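Side-chain contacts in polyketide biosynthesis enoyl-CoA isomerase PksI (Bacillus subtilis, PDB 4Q1K), which catalyses the decarboxylation of the 3-methylglutaconyl group tethered to PksL, giving a 3-methylcrotonyl moiety during synthesis of the antibiotic bacillaene: residues Gly96-Lys99 and Phe100-Asn104; Thr86-Gly89 and Leu90-Gln94; Glu217-Arg220 and Asn221-Val224; Thr225-Asp228 and His229-Pro233. The protein carries 1 engineered substitution. All coordinates share one frame; numbering follows the deposited sequence. Where two conformers were deposited one is given.

Contact 1. Residues Gly96-Lys99 and Phe100-Asn104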
loop_
_atom_site.group_PDB
_atom_site.type_symbol
_atom_site.label_atom_id
_atom_site.label_comp_id
_atom_site.label_asym_id
_atom_site.label_seq_id
_atom_site.Cartn_x
_atom_site.Cartn_y
_atom_site.Cartn_z
ATOM N N GLY B 96 19.408 9.645 -29.249
ATOM C CA GLY B 96 19.792 10.815 -28.540
ATOM C C GLY B 96 19.228 12.081 -29.178
ATOM O O GLY B 96 19.642 13.186 -28.840
ATOM N N LEU B 97 18.293 11.981 -30.115
ATOM C CA LEU B 97 17.733 13.261 -30.674
ATOM C C LEU B 97 16.742 14.003 -29.705
ATOM O O LEU B 97 16.578 15.241 -29.726
ATOM C CB LEU B 97 17.038 12.959 -32.015
ATOM C CG LEU B 97 17.905 12.399 -33.119
ATOM C CD1 LEU B 97 17.010 11.809 -34.180
ATOM C CD2 LEU B 97 18.652 13.623 -33.698
ATOM N N THR B 98 16.091 13.254 -28.827
ATOM C CA THR B 98 15.040 13.799 -27.994
ATOM C C THR B 98 15.139 13.052 -26.662
ATOM O O THR B 98 15.857 12.035 -26.555
ATOM C CB THR B 98 13.642 13.483 -28.618
ATOM O OG1 THR B 98 13.474 12.058 -28.762
ATOM C CG2 THR B 98 13.481 14.103 -30.017
ATOM N N LYS B 99 14.491 13.608 -25.645
ATOM C CA LYS B 99 14.385 12.995 -24.320
ATOM C C LYS B 99 12.886 12.953 -23.950
ATOM O O LYS B 99 12.075 13.723 -24.526
ATOM C CB LYS B 99 15.172 13.771 -23.272
ATOM C CG LYS B 99 16.493 14.367 -23.695
ATOM C CD LYS B 99 17.271 14.838 -22.474
ATOM C CE LYS B 99 16.492 15.858 -21.663
ATOM N NZ LYS B 99 16.324 17.166 -22.365
ATOM N N PHE B 100 12.501 12.065 -23.018
ATOM C CA PHE B 100 11.047 11.893 -22.730
ATOM C C PHE B 100 10.432 13.137 -22.124
ATOM O O PHE B 100 9.236 13.356 -22.227
ATOM C CB PHE B 100 10.814 10.619 -21.840
ATOM C CG PHE B 100 11.052 10.835 -20.352
ATOM C CD1 PHE B 100 10.096 11.460 -19.577
ATOM C CD2 PHE B 100 12.185 10.294 -19.696
ATOM C CE1 PHE B 100 10.312 11.616 -18.182
ATOM C CE2 PHE B 100 12.373 10.425 -18.329
ATOM C CZ PHE B 100 11.449 11.125 -17.562
ATOM N N THR B 101 11.258 13.970 -21.493
ATOM C CA THR B 101 10.781 15.215 -20.906
ATOM C C THR B 101 10.529 16.328 -21.967
ATOM O O THR B 101 9.994 17.357 -21.580
ATOM C CB THR B 101 11.766 15.762 -19.854
ATOM O OG1 THR B 101 13.076 15.731 -20.416
ATOM C CG2 THR B 101 11.794 14.923 -18.642
ATOM N N ASP B 102 10.818 16.106 -23.262
ATOM C CA ASP B 102 10.694 17.153 -24.283
ATOM C C ASP B 102 9.269 17.679 -24.392
ATOM O O ASP B 102 9.031 18.888 -24.493
ATOM C CB ASP B 102 11.238 16.711 -25.649
ATOM C CG ASP B 102 12.776 16.695 -25.688
ATOM O OD1 ASP B 102 13.453 17.207 -24.767
ATOM O OD2 ASP B 102 13.310 16.148 -26.637
ATOM N N ASP B 103 8.307 16.774 -24.346
ATOM C CA ASP B 103 6.926 17.176 -24.372
ATOM C C ASP B 103 6.458 16.499 -23.128
ATOM O O ASP B 103 6.754 15.338 -22.929
ATOM C CB ASP B 103 6.219 16.568 -25.599
ATOM C CG ASP B 103 6.480 17.367 -26.884
ATOM O OD1 ASP B 103 6.177 18.586 -26.931
ATOM O OD2 ASP B 103 6.990 16.768 -27.846
ATOM N N ASN B 104 5.832 17.216 -22.225
ATOM C CA ASN B 104 5.446 16.522 -21.024
ATOM C C ASN B 104 3.954 16.159 -21.140
ATOM O O ASN B 104 3.104 17.036 -21.157
ATOM C CB ASN B 104 5.749 17.335 -19.772
ATOM C CG ASN B 104 5.103 16.744 -18.554
ATOM O OD1 ASN B 104 4.380 15.731 -18.652
ATOM N ND2 ASN B 104 5.310 17.369 -17.418
HETATM O O HOH W 1 13.573 17.752 -22.204
#

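Contact 2. Residues Thr86-Gly89 and Leu90-Gln94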
loop_
_atom_site.group_PDB
_atom_site.type_symbol
_atom_site.label_atom_id
_atom_site.label_comp_id
_atom_site.label_asym_id
_atom_site.label_seq_id
_atom_site.Cartn_x
_atom_site.Cartn_y
_atom_site.Cartn_z
ATOM N N THR B 86 5.257 6.414 -29.803
ATOM C CA THR B 86 5.278 5.738 -31.088
ATOM C C THR B 86 6.664 5.059 -31.291
ATOM O O THR B 86 7.636 5.397 -30.549
ATOM C CB THR B 86 5.069 6.739 -32.235
ATOM O OG1 THR B 86 6.146 7.687 -32.201
ATOM C CG2 THR B 86 3.698 7.512 -32.023
ATOM N N GLN B 87 6.755 4.197 -32.319
ATOM C CA GLN B 87 8.005 3.491 -32.584
ATOM C C GLN B 87 9.053 4.573 -32.953
ATOM O O GLN B 87 10.172 4.582 -32.451
ATOM C CB GLN B 87 7.785 2.483 -33.672
ATOM C CG GLN B 87 9.046 1.660 -33.963
ATOM C CD GLN B 87 8.758 0.543 -34.968
ATOM O OE1 GLN B 87 7.886 0.671 -35.786
ATOM N NE2 GLN B 87 9.453 -0.563 -34.866
ATOM N N GLU B 88 8.627 5.531 -33.778
ATOM C CA GLU B 88 9.550 6.588 -34.227
ATOM C C GLU B 88 9.969 7.468 -33.040
ATOM O O GLU B 88 11.151 7.800 -32.872
ATOM C CB GLU B 88 8.906 7.419 -35.342
ATOM C CG GLU B 88 9.724 8.592 -35.825
ATOM C CD GLU B 88 11.010 8.208 -36.596
ATOM O OE1 GLU B 88 11.473 7.015 -36.590
ATOM O OE2 GLU B 88 11.590 9.142 -37.222
ATOM N N GLY B 89 9.000 7.822 -32.175
ATOM C CA GLY B 89 9.327 8.541 -30.927
ATOM C C GLY B 89 10.370 7.846 -30.092
ATOM O O GLY B 89 11.308 8.487 -29.560
ATOM N N LEU B 90 10.193 6.551 -29.891
ATOM C CA LEU B 90 11.170 5.826 -29.055
ATOM C C LEU B 90 12.538 5.745 -29.733
ATOM O O LEU B 90 13.588 5.841 -29.069
ATOM C CB LEU B 90 10.667 4.388 -28.769
ATOM C CG LEU B 90 9.363 4.396 -27.918
ATOM C CD1 LEU B 90 8.955 2.955 -27.868
ATOM C CD2 LEU B 90 9.612 4.979 -26.537
ATOM N N LEU B 91 12.542 5.610 -31.060
ATOM C CA LEU B 91 13.816 5.457 -31.785
ATOM C C LEU B 91 14.591 6.788 -31.722
ATOM O O LEU B 91 15.819 6.798 -31.747
ATOM C CB LEU B 91 13.558 5.117 -33.300
ATOM C CG LEU B 91 13.153 3.653 -33.466
ATOM C CD1 LEU B 91 12.576 3.278 -34.820
ATOM C CD2 LEU B 91 14.373 2.788 -33.090
ATOM N N ARG B 92 13.832 7.879 -31.663
ATOM C CA ARG B 92 14.384 9.219 -31.582
ATOM C C ARG B 92 15.124 9.391 -30.267
ATOM O O ARG B 92 16.227 9.936 -30.239
ATOM C CB ARG B 92 13.275 10.266 -31.704
ATOM C CG ARG B 92 12.565 10.264 -33.048
ATOM C CD ARG B 92 13.241 11.207 -34.030
ATOM N NE ARG B 92 12.937 12.606 -33.743
ATOM C CZ ARG B 92 11.714 13.124 -33.766
ATOM N NH1 ARG B 92 10.673 12.360 -34.064
ATOM N NH2 ARG B 92 11.530 14.409 -33.490
ATOM N N ILE B 93 14.525 8.923 -29.174
ATOM C CA ILE B 93 15.224 9.007 -27.892
ATOM C C ILE B 93 16.451 8.053 -27.918
ATOM O O ILE B 93 17.511 8.374 -27.361
ATOM C CB ILE B 93 14.299 8.585 -26.687
ATOM C CG1 ILE B 93 13.033 9.484 -26.616
ATOM C CG2 ILE B 93 15.126 8.649 -25.408
ATOM C CD1 ILE B 93 12.009 9.038 -25.490
ATOM N N GLN B 94 16.323 6.879 -28.555
ATOM C CA GLN B 94 17.457 5.926 -28.560
ATOM C C GLN B 94 18.641 6.615 -29.267
ATOM O O GLN B 94 19.787 6.536 -28.791
ATOM C CB GLN B 94 17.053 4.606 -29.224
ATOM C CG GLN B 94 18.072 3.468 -29.154
ATOM C CD GLN B 94 19.232 3.565 -30.121
ATOM O OE1 GLN B 94 19.146 4.278 -31.135
ATOM N NE2 GLN B 94 20.360 2.924 -29.767
#

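Contact 3. Residues Glu217-Arg220 and Asn221-Val224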
loop_
_atom_site.group_PDB
_atom_site.type_symbol
_atom_site.label_atom_id
_atom_site.label_comp_id
_atom_site.label_asym_id
_atom_site.label_seq_id
_atom_site.Cartn_x
_atom_site.Cartn_y
_atom_site.Cartn_z
ATOM N N GLU B 217 -21.142 17.636 -7.464
ATOM C CA GLU B 217 -21.986 18.146 -6.379
ATOM C C GLU B 217 -21.276 19.018 -5.351
ATOM O O GLU B 217 -21.962 19.690 -4.606
ATOM C CB GLU B 217 -22.615 16.972 -5.651
ATOM C CG GLU B 217 -23.571 16.248 -6.595
ATOM C CD GLU B 217 -24.080 14.946 -5.979
ATOM O OE1 GLU B 217 -23.757 14.618 -4.813
ATOM O OE2 GLU B 217 -24.816 14.255 -6.686
ATOM N N LYS B 218 -19.925 19.042 -5.344
ATOM C CA LYS B 218 -19.130 19.816 -4.367
ATOM C C LYS B 218 -18.836 21.215 -4.936
ATOM O O LYS B 218 -18.869 21.356 -6.154
ATOM C CB LYS B 218 -17.744 19.160 -4.233
ATOM C CG LYS B 218 -17.786 17.943 -3.267
ATOM C CD LYS B 218 -18.725 16.848 -3.832
ATOM C CE LYS B 218 -18.548 15.466 -3.218
ATOM N NZ LYS B 218 -19.462 14.410 -3.754
ATOM N N PRO B 219 -18.493 22.175 -4.079
ATOM C CA PRO B 219 -17.980 23.460 -4.550
ATOM C C PRO B 219 -16.633 23.247 -5.196
ATOM O O PRO B 219 -15.805 22.474 -4.675
ATOM C CB PRO B 219 -17.820 24.324 -3.266
ATOM C CG PRO B 219 -18.570 23.565 -2.214
ATOM C CD PRO B 219 -18.553 22.105 -2.598
ATOM N N ARG B 220 -16.441 23.868 -6.367
ATOM C CA ARG B 220 -15.163 23.763 -7.042
ATOM C C ARG B 220 -13.954 24.190 -6.177
ATOM O O ARG B 220 -12.933 23.511 -6.174
ATOM C CB ARG B 220 -15.204 24.650 -8.291
ATOM C CG ARG B 220 -13.932 24.471 -9.135
ATOM C CD ARG B 220 -13.938 25.411 -10.342
ATOM N NE ARG B 220 -12.899 25.065 -11.326
ATOM C CZ ARG B 220 -11.678 25.582 -11.291
ATOM N NH1 ARG B 220 -11.388 26.469 -10.350
ATOM N NH2 ARG B 220 -10.794 25.282 -12.215
ATOM N N ASN B 221 -14.077 25.294 -5.430
ATOM C CA ASN B 221 -12.979 25.743 -4.570
ATOM C C ASN B 221 -12.605 24.677 -3.500
ATOM O O ASN B 221 -11.441 24.542 -3.137
ATOM C CB ASN B 221 -13.350 27.093 -3.940
ATOM C CG ASN B 221 -13.391 28.218 -4.977
ATOM O OD1 ASN B 221 -12.747 28.143 -6.016
ATOM N ND2 ASN B 221 -14.133 29.261 -4.690
ATOM N N SER B 222 -13.591 23.923 -3.045
ATOM C CA SER B 222 -13.261 22.862 -2.035
ATOM C C SER B 222 -12.489 21.728 -2.758
ATOM O O SER B 222 -11.570 21.183 -2.205
ATOM C CB SER B 222 -14.553 22.252 -1.462
ATOM O OG SER B 222 -15.166 23.249 -0.650
ATOM N N LEU B 223 -12.929 21.363 -3.957
ATOM C CA LEU B 223 -12.242 20.303 -4.752
ATOM C C LEU B 223 -10.824 20.759 -5.046
ATOM O O LEU B 223 -9.916 19.943 -4.965
ATOM C CB LEU B 223 -13.010 20.073 -6.095
ATOM C CG LEU B 223 -14.348 19.354 -5.877
ATOM C CD1 LEU B 223 -15.134 19.342 -7.197
ATOM C CD2 LEU B 223 -14.186 17.907 -5.372
ATOM N N VAL B 224 -10.628 21.995 -5.528
ATOM C CA VAL B 224 -9.236 22.415 -5.861
ATOM C C VAL B 224 -8.361 22.494 -4.580
ATOM O O VAL B 224 -7.234 21.953 -4.577
ATOM C CB VAL B 224 -9.245 23.777 -6.568
ATOM C CG1 VAL B 224 -7.794 24.271 -6.792
ATOM C CG2 VAL B 224 -9.982 23.599 -7.869
HETATM O O HOH W 2 -13.341 27.758 -8.323
#

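Contact 4. Residues Thr225-Asp228 and His229-Pro233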
loop_
_atom_site.group_PDB
_atom_site.type_symbol
_atom_site.label_atom_id
_atom_site.label_comp_id
_atom_site.label_asym_id
_atom_site.label_seq_id
_atom_site.Cartn_x
_atom_site.Cartn_y
_atom_site.Cartn_z
ATOM N N THR B 225 -8.931 23.018 -3.499
ATOM C CA THR B 225 -8.150 23.134 -2.248
ATOM C C THR B 225 -7.762 21.753 -1.760
ATOM O O THR B 225 -6.612 21.528 -1.323
ATOM C CB THR B 225 -8.987 23.870 -1.198
ATOM O OG1 THR B 225 -9.233 25.217 -1.727
ATOM C CG2 THR B 225 -8.247 23.950 0.146
ATOM N N LEU B 226 -8.750 20.852 -1.801
ATOM C CA LEU B 226 -8.463 19.472 -1.339
ATOM C C LEU B 226 -7.465 18.771 -2.234
ATOM O O LEU B 226 -6.465 18.191 -1.781
ATOM C CB LEU B 226 -9.776 18.683 -1.180
ATOM C CG LEU B 226 -9.378 17.281 -0.555
ATOM C CD1 LEU B 226 -8.637 17.194 0.813
ATOM C CD2 LEU B 226 -10.774 16.563 -0.486
ATOM N N LYS B 227 -7.661 18.836 -3.546
ATOM C CA LYS B 227 -6.688 18.126 -4.367
ATOM C C LYS B 227 -5.271 18.721 -4.168
ATOM O O LYS B 227 -4.261 17.989 -4.121
ATOM C CB LYS B 227 -7.086 18.238 -5.825
ATOM C CG LYS B 227 -6.004 17.681 -6.785
ATOM C CD LYS B 227 -6.505 17.510 -8.227
ATOM C CE LYS B 227 -5.264 17.190 -9.102
ATOM N NZ LYS B 227 -5.637 16.715 -10.502
ATOM N N ASP B 228 -5.187 20.059 -4.112
ATOM C CA ASP B 228 -3.852 20.684 -3.905
ATOM C C ASP B 228 -3.141 20.077 -2.686
ATOM O O ASP B 228 -1.951 19.797 -2.773
ATOM C CB ASP B 228 -4.013 22.159 -3.603
ATOM C CG ASP B 228 -4.126 23.003 -4.847
ATOM O OD1 ASP B 228 -3.883 22.519 -5.951
ATOM O OD2 ASP B 228 -4.489 24.220 -4.666
ATOM N N HIS B 229 -3.877 19.842 -1.605
ATOM C CA HIS B 229 -3.354 19.234 -0.354
ATOM C C HIS B 229 -2.997 17.753 -0.521
ATOM O O HIS B 229 -1.898 17.286 -0.152
ATOM C CB HIS B 229 -4.413 19.366 0.720
ATOM C CG HIS B 229 -4.079 18.675 1.998
ATOM N ND1 HIS B 229 -3.058 19.081 2.856
ATOM C CD2 HIS B 229 -4.669 17.612 2.593
ATOM C CE1 HIS B 229 -3.063 18.308 3.937
ATOM N NE2 HIS B 229 -4.042 17.412 3.806
ATOM N N LEU B 230 -3.912 17.023 -1.147
ATOM C CA LEU B 230 -3.657 15.566 -1.355
ATOM C C LEU B 230 -2.471 15.230 -2.284
ATOM O O LEU B 230 -1.741 14.248 -2.042
ATOM C CB LEU B 230 -4.941 14.899 -1.901
ATOM C CG LEU B 230 -6.138 14.936 -0.878
ATOM C CD1 LEU B 230 -7.308 14.205 -1.572
ATOM C CD2 LEU B 230 -5.857 14.271 0.506
ATOM N N VAL B 231 -2.318 15.984 -3.364
ATOM C CA VAL B 231 -1.236 15.685 -4.289
ATOM C C VAL B 231 0.013 16.594 -4.134
ATOM O O VAL B 231 0.955 16.425 -4.933
ATOM C CB VAL B 231 -1.729 15.691 -5.774
ATOM C CG1 VAL B 231 -3.016 14.832 -5.988
ATOM C CG2 VAL B 231 -1.948 17.136 -6.308
ATOM N N ALA B 232 0.014 17.480 -3.123
ATOM C CA ALA B 232 1.228 18.319 -2.781
ATOM C C ALA B 232 2.524 17.417 -2.766
ATOM O O ALA B 232 3.524 17.783 -3.389
ATOM C CB ALA B 232 1.023 19.023 -1.419
ATOM N N PRO B 233 2.510 16.259 -2.061
ATOM C CA PRO B 233 3.747 15.458 -2.003
ATOM C C PRO B 233 4.134 14.882 -3.363
ATOM O O PRO B 233 5.341 14.755 -3.613
ATOM C CB PRO B 233 3.405 14.297 -1.044
ATOM C CG PRO B 233 2.128 14.744 -0.298
ATOM C CD PRO B 233 1.403 15.646 -1.258
#

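Contact 1. Residues Gly96-Lys99 and Phe100-Asn104
K99 and D102 close a type I beta turn in the loop between helices 87-94 and 108-111, its corners being F100 (phi/psi -66°/-24°) and T101. The backbone closure runs from D102 N to K99 O at 3.0 Å. A second bond returns the other way, since D102 OD2 accepts from K99 N, also at 3.0 Å and nearly straight. This N-H meets the oxygen from well above the carboxylate plane, and D102 OD2 also lies 3.3 Å from T98 CB. The other carboxylate oxygen, OD1, faces the lysine end. Bends at chi3 (-58°) and chi4 fold the K99 chain back over the turn, bringing CE within 3.6 Å of T101 OG1. K99 NZ and D102 OD1 form only a long salt bridge (3.7 Å), and a water fills in: it accepts from K99 NZ, donates to D102 OD1 at 2.6 Å and bonds T101 OG1. T101 CG2 sits 3.6 Å above one face of the F100 ring, near its rim. That ring is buried against I242 and L246 of helix 220-252 and meets the active-site residue H249 with steeply inclined planes. The arrangement is a type I turn with side-chain-to-backbone closure, polar outside and aromatic towards the active site.

Contact 2. Residues Thr86-Gly89 and Leu90-Gln94
T86 O receives L90 N at 2.9 Å with an N-H...O angle of 161°, the first main-chain bond of helix 87-94. T86 serves the helix end twice, because its OG1 also accepts from G89 N at 2.9 Å. A chi1 of 61°, which sets OG1 between the backbone N and the carbonyl carbon, turns the hydroxyl oxygen onto that amide. From there the i to i+4 pattern continues with L91 N on Q87 O and a longer bond from I93 N to G89 O (3.3 Å). Along the flank, Q87 and L91 lie side by side and point the same way, with Q87 CG 4.0 Å from L91 CD1. The extended Q87 chain carries its amide onward to I262 O of helix 256-265, and L90 and L91 both pack on I262 as well. E88 and R92 are more loosely matched. E88 OE2 comes within 4.1 Å of R92 CD but stays 4.6 Å from R92 NH1, and the two flat groups are inclined by 47°. Opposite charges at this distance may attract, yet they make no salt bridge. Such an arrangement is typical of a threonine N-cap on a short surface helix, here laid against a C-terminal helix.

Contact 3. Residues Glu217-Arg220 and Asn221-Val224
K218 and L223 form the tight side of this helix start, while R220 and N221 lead to its water-bearing side. K218 CB packs at 3.8 Å on L223 CG and also lies close to L223 CD2, the two side chains crossing at about a right angle. A bend at chi2 (63°) then takes the lysine chain away from the leucine, and NZ is bound by E214 O and by N180 O of the second subunit. P219, at the N-cap, has its carbonyl oxygen shared: L223 N gives a straight bond in the carbonyl plane at 3.2 Å, whereas S222 N gives a weak one at 3.1 Å with a poor angle of 125°. The proline ring lies alongside S222, its CG 3.8 Å from OG, and that hydroxyl bonds G154 O of the second subunit. One residue on, V224 N meets R220 O at 2.8 Å, nearly along the C=O axis. The R220 chain is extended from CG to NE, and V224 CG2 sits 4.0 Å above one guanidinium face, towards the rim. The group is held mainly by Y69 O at NE and by E113 at NH2; R220 NH1 donates a hydrogen bond to a water at the guanidinium edge, in its plane, at 3.1 Å. The link from this water to N221 OD1 is doubtful, since the modelled separation is too short and N221 has two conformers. The arrangement is that of a helix N-terminus with proline at the N-cap, set at a subunit interface of the crotonase-family trimer.

Contact 4. Residues Thr225-Asp228 and His229-Pro233
H229 begins the second half of these two helical turns: its N bonds T225 O at 3.2 Å, the longest of the three sound backbone links here. The donor is tilted from the carbonyl plane. With CG anti to the backbone N (chi1 174°), the imidazole extends out to T162 of the second subunit, whose OG1 bonds NE2; L226 CD1 approaches the ring obliquely. L230 follows, its N on L226 O at 2.9 Å and almost straight. Its side chain forms the main apolar contact, as L226 CD1 touches L230 CG at 3.8 Å and L226 CG lies 3.8 Å from L230 CD1. L226 in turn packs on P157 of the second subunit, and L230 on Q175 there. V231 N bonds K227 O at 2.9 Å, and V231 CG2 rests 3.3 Å from the same oxygen, so one carbonyl is met by both an amide and a methyl. K227 CG passes V231 CG2 at 4.1 Å, and the fully extended lysine chain takes NZ to D136 and to the carbonyls of A109, C112 and I114. A232 CB lies 3.4 Å from D228 O. At P233 the helix kinks, because the proline N offers no hydrogen to the turn before. Two kinds of chemistry therefore share this piece of helix 220-252: leucine packing and an imidazole bond towards the neighbouring subunit, and an ammonium group salt-bridged to D136, its charge probably stabilised by that carboxylate and the surrounding carbonyl oxygens.

Contacts 1 and 2 are surface contacts joined in series: L97 N probably bonds R92 O, and T98 packs on R92 and I93, carrying helix 87-94 into the turn. Contacts 3 and 4 are partly buried and both touch the second subunit, unlike the first two; contact 3 runs from a loop into the first turn of helix 220-252, and contact 4 follows on the next turns. Contact 1 meets that helix further along, through F100 near H249. A main-chain bond and a carboxylate-to-amide bond close contact 1, with water and a long salt bridge outside; a threonine side-chain cap and helical main-chain bonds carry contact 2. In contacts 3 and 4 basic side chains reach past their own segments to carbonyl oxygens and acidic residues.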